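PDB 4PQZ: transcriptional protein SWT1 from Saccharomyces cerevisiae, which is involved in transcription, probably as an activator, interacts with the TREX complex and RNA polymerase II, and acts as an RNA endonuclease. Local coordinates for residues L88-V93 and S101-N106. Numbering follows the deposited sequence.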
loop_
_atom_site.group_PDB
_atom_site.type_symbol
_atom_site.label_atom_id
_atom_site.label_comp_id
_atom_site.label_asym_id
_atom_site.label_seq_id
_atom_site.Cartn_x
_atom_site.Cartn_y
_atom_site.Cartn_z
ATOM N N LEU A 88 8.980 3.672 10.756
ATOM C CA LEU A 88 10.374 3.568 11.253
ATOM C C LEU A 88 11.378 4.247 10.342
ATOM O O LEU A 88 12.381 4.776 10.806
ATOM C CB LEU A 88 10.801 2.110 11.416
ATOM C CG LEU A 88 10.228 1.361 12.608
ATOM C CD1 LEU A 88 10.737 -0.071 12.568
ATOM C CD2 LEU A 88 10.625 2.057 13.907
ATOM N N PHE A 89 11.096 4.218 9.039
ATOM C CA PHE A 89 12.020 4.737 8.040
ATOM C C PHE A 89 11.546 6.048 7.438
ATOM O O PHE A 89 11.988 6.431 6.353
ATOM C CB PHE A 89 12.291 3.681 6.953
ATOM C CG PHE A 89 13.114 2.520 7.449
ATOM C CD1 PHE A 89 14.503 2.611 7.514
ATOM C CD2 PHE A 89 12.503 1.350 7.873
ATOM C CE1 PHE A 89 15.271 1.552 7.990
ATOM C CE2 PHE A 89 13.275 0.281 8.360
ATOM C CZ PHE A 89 14.656 0.391 8.415
ATOM N N TRP A 90 10.670 6.744 8.158
ATOM C CA TRP A 90 10.044 7.969 7.652
ATOM C C TRP A 90 11.053 9.063 7.314
ATOM O O TRP A 90 11.124 9.547 6.178
ATOM C CB TRP A 90 9.003 8.505 8.646
ATOM C CG TRP A 90 8.258 9.749 8.157
ATOM C CD1 TRP A 90 8.479 11.054 8.541
ATOM C CD2 TRP A 90 7.190 9.795 7.206
ATOM N NE1 TRP A 90 7.612 11.895 7.888
ATOM C CE2 TRP A 90 6.804 11.152 7.070
ATOM C CE3 TRP A 90 6.519 8.820 6.456
ATOM C CZ2 TRP A 90 5.791 11.559 6.204
ATOM C CZ3 TRP A 90 5.499 9.225 5.615
ATOM C CH2 TRP A 90 5.149 10.580 5.488
ATOM N N VAL A 91 11.832 9.449 8.310
ATOM C CA VAL A 91 12.805 10.520 8.161
ATOM C C VAL A 91 13.880 10.178 7.131
ATOM O O VAL A 91 14.272 11.029 6.333
ATOM C CB VAL A 91 13.426 10.853 9.541
ATOM C CG1 VAL A 91 14.602 11.815 9.399
ATOM C CG2 VAL A 91 12.336 11.403 10.495
ATOM N N SER A 92 14.339 8.925 7.137
ATOM C CA SER A 92 15.419 8.487 6.257
ATOM C C SER A 92 14.991 8.268 4.812
ATOM O O SER A 92 15.711 8.635 3.864
ATOM C CB SER A 92 16.036 7.176 6.781
ATOM O OG SER A 92 16.725 7.375 8.013
ATOM N N VAL A 93 13.839 7.620 4.632
ATOM C CA VAL A 93 13.464 7.163 3.297
ATOM C C VAL A 93 12.072 7.612 2.809
ATOM O O VAL A 93 11.939 8.080 1.684
ATOM C CB VAL A 93 13.572 5.629 3.176
ATOM C CG1 VAL A 93 13.639 5.247 1.719
ATOM C CG2 VAL A 93 14.819 5.105 3.895
ATOM N N SER A 101 2.273 15.394 -0.347
ATOM C CA SER A 101 1.138 14.824 0.350
ATOM C C SER A 101 0.984 15.583 1.659
ATOM O O SER A 101 1.933 16.187 2.153
ATOM C CB SER A 101 1.400 13.340 0.637
ATOM O OG SER A 101 0.290 12.732 1.271
ATOM N N LYS A 102 -0.214 15.541 2.220
ATOM C CA LYS A 102 -0.480 16.102 3.534
ATOM C C LYS A 102 -0.215 15.070 4.622
ATOM O O LYS A 102 -0.258 15.379 5.813
ATOM C CB LYS A 102 -1.943 16.553 3.627
ATOM C CG LYS A 102 -2.370 17.513 2.524
ATOM C CD LYS A 102 -1.768 18.887 2.738
ATOM C CE LYS A 102 -1.990 19.741 1.514
ATOM N NZ LYS A 102 -1.274 21.043 1.612
ATOM N N ILE A 103 0.039 13.838 4.201
ATOM C CA ILE A 103 0.355 12.755 5.125
ATOM C C ILE A 103 1.641 13.053 5.921
ATOM O O ILE A 103 2.690 13.384 5.348
ATOM C CB ILE A 103 0.407 11.400 4.369
ATOM C CG1 ILE A 103 -0.995 11.051 3.851
ATOM C CG2 ILE A 103 0.926 10.267 5.271
ATOM C CD1 ILE A 103 -1.056 9.824 2.914
ATOM N N LYS A 104 1.524 12.992 7.246
ATOM C CA LYS A 104 2.665 13.166 8.154
ATOM C C LYS A 104 3.053 11.842 8.812
ATOM O O LYS A 104 2.273 10.877 8.794
ATOM C CB LYS A 104 2.343 14.169 9.269
ATOM C CG LYS A 104 2.182 15.598 8.831
ATOM C CD LYS A 104 1.891 16.498 10.018
ATOM C CE LYS A 104 1.391 17.859 9.556
ATOM N NZ LYS A 104 0.858 18.696 10.670
ATOM N N LYS A 105 4.244 11.825 9.411
ATOM C CA LYS A 105 4.792 10.653 10.094
ATOM C C LYS A 105 3.769 9.924 10.961
ATOM O O LYS A 105 3.554 8.725 10.801
ATOM C CB LYS A 105 6.013 11.061 10.936
ATOM C CG LYS A 105 6.547 9.967 11.884
ATOM C CD LYS A 105 7.947 10.293 12.422
ATOM C CE LYS A 105 8.385 9.342 13.539
ATOM N NZ LYS A 105 8.503 7.922 13.100
ATOM N N ASN A 106 3.121 10.665 11.858
ATOM C CA ASN A 106 2.144 10.103 12.799
ATOM C C ASN A 106 0.981 9.272 12.202
ATOM O O ASN A 106 0.398 8.428 12.885
ATOM C CB ASN A 106 1.619 11.212 13.714
ATOM C CG ASN A 106 0.694 10.688 14.793
ATOM O OD1 ASN A 106 1.142 10.133 15.797
ATOM N ND2 ASN A 106 -0.609 10.862 14.591
HETATM O O HOH W 1 5.766 14.608 8.511
#
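Lys105 meets Trp90 with the root of its chain rather than its charge: CB sits over one face of the indole, 3.6 Å from the centroid of the five-membered ring and only 18° off its normal, a CH-pi contact. Lys105 CB comes closest at Trp90 CD1, 3.4 Å away. With CG anti to the backbone N (chi1 -177°), Trp90 holds its ring out from the start of helix 90-97 and against the loop. The lysine chain then runs past the indole in the opposite direction and bends at chi4 (63°), while its charged end makes a cation-pi contact with Tyr87. Farther along the tryptophan, Ile103 O lies near the ring plane at the edge, 3.7 Å from Trp90 CZ2, and Ile103 CG2 touches Trp90 CH2 at 4.2 Å. A water bridges the two segments, accepting from Lys105 N at 3.3 Å and, weakly, from Trp90 NE1. Within the loop, Ser101 OG accepts the N-H of Ile103 in an ST turn. Phe98 and Trp108 also meet the indole, making Trp90 part of a small aromatic cluster that joins helix 90-97 to the loop leading to helix 113-116, at the surface of Swt1's C-terminal, all-helical HEPN-like domain.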